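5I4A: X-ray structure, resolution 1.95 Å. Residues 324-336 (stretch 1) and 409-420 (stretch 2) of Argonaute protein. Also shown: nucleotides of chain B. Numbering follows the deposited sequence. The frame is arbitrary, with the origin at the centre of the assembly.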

# COMPACT_ATOMS: atom_id res chain seq x y z
N SER A 324 26.21 -0.29 -28.74
CA SER A 324 26.18 -0.77 -27.36
C SER A 324 24.80 -1.28 -26.99
O SER A 324 23.85 -1.18 -27.78
CB SER A 324 26.58 0.35 -26.40
OG SER A 324 25.56 1.33 -26.31
N VAL A 325 24.67 -1.84 -25.79
CA VAL A 325 23.38 -2.31 -25.31
C VAL A 325 22.39 -1.16 -25.22
O VAL A 325 21.18 -1.35 -25.43
CB VAL A 325 23.55 -3.04 -23.96
CG1 VAL A 325 24.26 -2.14 -22.95
CG2 VAL A 325 22.21 -3.52 -23.41
N PHE A 326 22.87 0.05 -24.92
CA PHE A 326 21.98 1.21 -24.87
C PHE A 326 21.36 1.49 -26.23
O PHE A 326 20.15 1.74 -26.34
CB PHE A 326 22.74 2.44 -24.36
CG PHE A 326 21.90 3.67 -24.24
CD1 PHE A 326 21.23 3.96 -23.06
CD2 PHE A 326 21.78 4.55 -25.30
CE1 PHE A 326 20.45 5.10 -22.95
CE2 PHE A 326 21.00 5.69 -25.20
CZ PHE A 326 20.33 5.96 -24.02
N TYR A 327 22.18 1.47 -27.29
CA TYR A 327 21.66 1.76 -28.62
C TYR A 327 20.83 0.60 -29.17
O TYR A 327 19.87 0.83 -29.91
CB TYR A 327 22.81 2.07 -29.59
CG TYR A 327 23.47 3.41 -29.34
CD1 TYR A 327 22.95 4.58 -29.88
CD2 TYR A 327 24.62 3.50 -28.57
CE1 TYR A 327 23.55 5.80 -29.65
CE2 TYR A 327 25.24 4.72 -28.34
CZ TYR A 327 24.70 5.86 -28.88
OH TYR A 327 25.30 7.08 -28.66
N ARG A 328 21.19 -0.63 -28.83
CA ARG A 328 20.38 -1.77 -29.26
C ARG A 328 19.03 -1.77 -28.57
O ARG A 328 18.01 -2.11 -29.18
CB ARG A 328 21.12 -3.08 -29.00
CG ARG A 328 22.43 -3.21 -29.77
CD ARG A 328 22.90 -4.66 -29.86
NE ARG A 328 23.01 -5.30 -28.56
CZ ARG A 328 24.06 -5.18 -27.76
NH1 ARG A 328 25.10 -4.44 -28.13
NH2 ARG A 328 24.08 -5.80 -26.59
N ALA A 329 18.99 -1.38 -27.29
CA ALA A 329 17.72 -1.28 -26.58
C ALA A 329 16.81 -0.23 -27.22
O ALA A 329 15.61 -0.46 -27.39
CB ALA A 329 17.96 -0.95 -25.11
N ALA A 330 17.37 0.93 -27.57
CA ALA A 330 16.56 1.98 -28.19
C ALA A 330 16.08 1.56 -29.57
O ALA A 330 14.94 1.85 -29.95
CB ALA A 330 17.36 3.28 -28.27
N ALA A 331 16.93 0.87 -30.33
CA ALA A 331 16.49 0.33 -31.62
C ALA A 331 15.42 -0.73 -31.43
O ALA A 331 14.39 -0.72 -32.12
CB ALA A 331 17.69 -0.23 -32.38
N GLU A 332 15.63 -1.65 -30.49
CA GLU A 332 14.66 -2.72 -30.25
C GLU A 332 13.32 -2.16 -29.81
O GLU A 332 12.27 -2.74 -30.13
CB GLU A 332 15.20 -3.69 -29.20
CG GLU A 332 16.25 -4.66 -29.73
CD GLU A 332 17.00 -5.37 -28.62
OE1 GLU A 332 18.07 -5.95 -28.90
OE2 GLU A 332 16.53 -5.36 -27.46
N LEU A 333 13.31 -1.04 -29.08
CA LEU A 333 12.07 -0.46 -28.61
C LEU A 333 11.39 0.42 -29.66
O LEU A 333 10.26 0.85 -29.44
CB LEU A 333 12.31 0.34 -27.33
CG LEU A 333 12.71 -0.52 -26.13
CD1 LEU A 333 12.90 0.34 -24.89
CD2 LEU A 333 11.67 -1.62 -25.87
N GLY A 334 12.05 0.70 -30.78
CA GLY A 334 11.43 1.41 -31.87
C GLY A 334 11.71 2.89 -31.96
O GLY A 334 10.97 3.60 -32.66
N PHE A 335 12.75 3.39 -31.29
CA PHE A 335 13.11 4.80 -31.43
C PHE A 335 13.69 5.05 -32.82
O PHE A 335 14.52 4.28 -33.31
CB PHE A 335 14.12 5.20 -30.35
CG PHE A 335 13.54 5.27 -28.97
CD1 PHE A 335 12.74 6.33 -28.60
CD2 PHE A 335 13.81 4.28 -28.04
CE1 PHE A 335 12.21 6.40 -27.32
CE2 PHE A 335 13.28 4.34 -26.77
CZ PHE A 335 12.48 5.41 -26.41
N SER A 336 13.24 6.13 -33.45
CA SER A 336 13.76 6.49 -34.77
C SER A 336 15.26 6.73 -34.71
O SER A 336 16.00 6.28 -35.60
CB SER A 336 13.03 7.72 -35.31
OG SER A 336 13.26 8.85 -34.50
N ASP A 409 28.94 -0.66 -13.59
CA ASP A 409 28.97 -2.10 -13.79
C ASP A 409 28.20 -2.57 -15.02
O ASP A 409 28.50 -3.65 -15.53
CB ASP A 409 28.45 -2.83 -12.55
CG ASP A 409 29.50 -2.97 -11.46
OD1 ASP A 409 29.62 -2.06 -10.62
OD2 ASP A 409 30.21 -4.00 -11.46
N ILE A 410 27.23 -1.79 -15.49
CA ILE A 410 26.56 -2.02 -16.77
C ILE A 410 25.95 -3.41 -16.82
O ILE A 410 26.41 -4.29 -17.56
CB ILE A 410 27.54 -1.80 -17.95
CG1 ILE A 410 28.33 -0.51 -17.76
CG2 ILE A 410 26.80 -1.73 -19.28
CD1 ILE A 410 29.22 -0.16 -18.94
N LYS A 411 24.89 -3.63 -16.04
CA LYS A 411 24.10 -4.84 -16.19
C LYS A 411 23.06 -4.61 -17.28
O LYS A 411 22.27 -3.66 -17.17
CB LYS A 411 23.42 -5.22 -14.88
CG LYS A 411 24.40 -5.44 -13.73
CD LYS A 411 23.70 -5.86 -12.46
CE LYS A 411 24.69 -6.01 -11.31
NZ LYS A 411 24.01 -6.36 -10.03
N PRO A 412 23.03 -5.42 -18.34
CA PRO A 412 22.17 -5.10 -19.49
C PRO A 412 20.70 -4.89 -19.15
O PRO A 412 20.09 -3.97 -19.69
CB PRO A 412 22.37 -6.31 -20.42
CG PRO A 412 23.12 -7.34 -19.61
CD PRO A 412 23.90 -6.57 -18.60
N PHE A 413 20.12 -5.71 -18.26
CA PHE A 413 18.70 -5.54 -17.96
C PHE A 413 18.43 -4.19 -17.31
O PHE A 413 17.33 -3.65 -17.45
CB PHE A 413 18.20 -6.69 -17.07
CG PHE A 413 18.66 -6.61 -15.64
CD1 PHE A 413 19.89 -7.11 -15.26
CD2 PHE A 413 17.84 -6.07 -14.66
CE1 PHE A 413 20.31 -7.06 -13.95
CE2 PHE A 413 18.25 -6.01 -13.34
CZ PHE A 413 19.49 -6.50 -12.98
N ILE A 414 19.42 -3.63 -16.62
CA ILE A 414 19.25 -2.31 -16.02
C ILE A 414 19.26 -1.22 -17.10
O ILE A 414 18.40 -0.33 -17.11
CB ILE A 414 20.32 -2.06 -14.95
CG1 ILE A 414 20.11 -2.99 -13.76
CG2 ILE A 414 20.32 -0.60 -14.51
CD1 ILE A 414 21.14 -2.85 -12.67
N ILE A 415 20.22 -1.29 -18.02
CA ILE A 415 20.26 -0.30 -19.10
C ILE A 415 19.03 -0.44 -19.99
O ILE A 415 18.45 0.56 -20.42
CB ILE A 415 21.57 -0.44 -19.91
CG1 ILE A 415 22.76 0.03 -19.09
CG2 ILE A 415 21.49 0.39 -21.19
CD1 ILE A 415 23.47 -1.06 -18.36
N LYS A 416 18.62 -1.68 -20.27
CA LYS A 416 17.39 -1.91 -21.03
C LYS A 416 16.20 -1.27 -20.33
O LYS A 416 15.39 -0.57 -20.95
CB LYS A 416 17.16 -3.41 -21.22
CG LYS A 416 18.15 -4.09 -22.16
CD LYS A 416 18.00 -5.60 -22.15
CE LYS A 416 16.77 -6.06 -22.92
NZ LYS A 416 16.78 -7.53 -23.17
N SER A 417 16.08 -1.49 -19.02
CA SER A 417 14.99 -0.91 -18.24
C SER A 417 15.04 0.61 -18.27
O SER A 417 14.00 1.27 -18.39
CB SER A 417 15.07 -1.41 -16.80
OG SER A 417 14.81 -2.80 -16.74
N TYR A 418 16.24 1.18 -18.13
CA TYR A 418 16.42 2.62 -18.17
C TYR A 418 15.90 3.21 -19.48
O TYR A 418 15.19 4.22 -19.48
CB TYR A 418 17.91 2.93 -17.97
CG TYR A 418 18.29 4.36 -17.70
CD1 TYR A 418 17.55 5.16 -16.83
CD2 TYR A 418 19.42 4.91 -18.29
CE1 TYR A 418 17.92 6.47 -16.58
CE2 TYR A 418 19.80 6.21 -18.04
CZ TYR A 418 19.05 6.99 -17.19
OH TYR A 418 19.43 8.29 -16.95
N VAL A 419 16.21 2.56 -20.61
CA VAL A 419 15.73 3.04 -21.90
C VAL A 419 14.22 2.86 -22.01
O VAL A 419 13.52 3.69 -22.60
CB VAL A 419 16.46 2.34 -23.05
CG1 VAL A 419 15.96 2.84 -24.40
CG2 VAL A 419 17.96 2.56 -22.94
N TYR A 420 13.69 1.77 -21.45
CA TYR A 420 12.25 1.57 -21.43
C TYR A 420 11.55 2.70 -20.69
O TYR A 420 10.55 3.25 -21.16
CB TYR A 420 11.90 0.22 -20.80
CG TYR A 420 10.42 -0.05 -20.74
CD1 TYR A 420 9.64 0.43 -19.69
CD2 TYR A 420 9.78 -0.77 -21.75
CE1 TYR A 420 8.28 0.19 -19.64
CE2 TYR A 420 8.42 -1.01 -21.71
CZ TYR A 420 7.68 -0.53 -20.65
OH TYR A 420 6.32 -0.76 -20.60
P A B 2 18.75 3.93 -10.06
OP1 A B 2 18.55 2.98 -8.94
OP2 A B 2 20.08 4.04 -10.71
O5' A B 2 17.68 3.55 -11.17
C5' A B 2 17.52 4.33 -12.35
C4' A B 2 16.64 3.61 -13.34
O4' A B 2 17.36 2.45 -13.85
C3' A B 2 15.36 3.03 -12.77
O3' A B 2 14.31 3.98 -12.69
C2' A B 2 15.07 1.86 -13.70
O2' A B 2 14.52 2.31 -14.93
C1' A B 2 16.48 1.35 -13.97
N9 A B 2 16.90 0.35 -12.96
C8 A B 2 17.78 0.52 -11.93
N7 A B 2 17.95 -0.56 -11.19
C5 A B 2 17.11 -1.49 -11.79
C6 A B 2 16.83 -2.84 -11.50
N6 A B 2 17.39 -3.50 -10.48
N1 A B 2 15.95 -3.48 -12.29
C2 A B 2 15.40 -2.82 -13.31
N3 A B 2 15.59 -1.56 -13.68
C4 A B 2 16.46 -0.95 -12.88

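Two helices, 325-333 and 412-420, run in the same general direction, crossing at -46° with axes 9.0 Å apart at closest approach. No hydrogen bond joins them; the contact is apolar packing, and the backbone bonds run within each stretch, none between them.

Stretch 2 enters with Ile410, at positive phi, whose CG2 lies a loose 4.5 Å from Val325 CG1. Lys411 takes the N-cap position and turns away. Pro412, suited to the first turn, where its missing amide hydrogen costs no helical bond, places CB 4.1 Å from Val325 CG2. Phe413 and Ile414 leave this contact to others and meet the nucleotide.

Ile415 points toward stretch 1, its CG2 3.8 Å from Phe326 CA and at the edge of that ring. At Lys416 the backbones draw nearest, CA to CA 5.6 Å from Ala329, a closeness compatible with alanine's single methyl; the aliphatic part of the lysine also serves, CG lying 4.3 Å from Val325 CG2. Ser417 turns to the nucleotide, its CB 3.2 Å from N3 of A2 of chain B.

Val419 is the knob, seated among Phe326, Ala329, Ala330 and Leu333. Its CG2 reaches Phe326 CE1 at 3.6 Å, while Phe335, whose N bonds back to Ala330 O at 3.0 Å in the Schellman motif around Gly334, brings CE2 to 3.9 Å from Val419 CG1. Tyr420 finishes the contact, offering its CA to Leu333 CD1 at 3.7 Å.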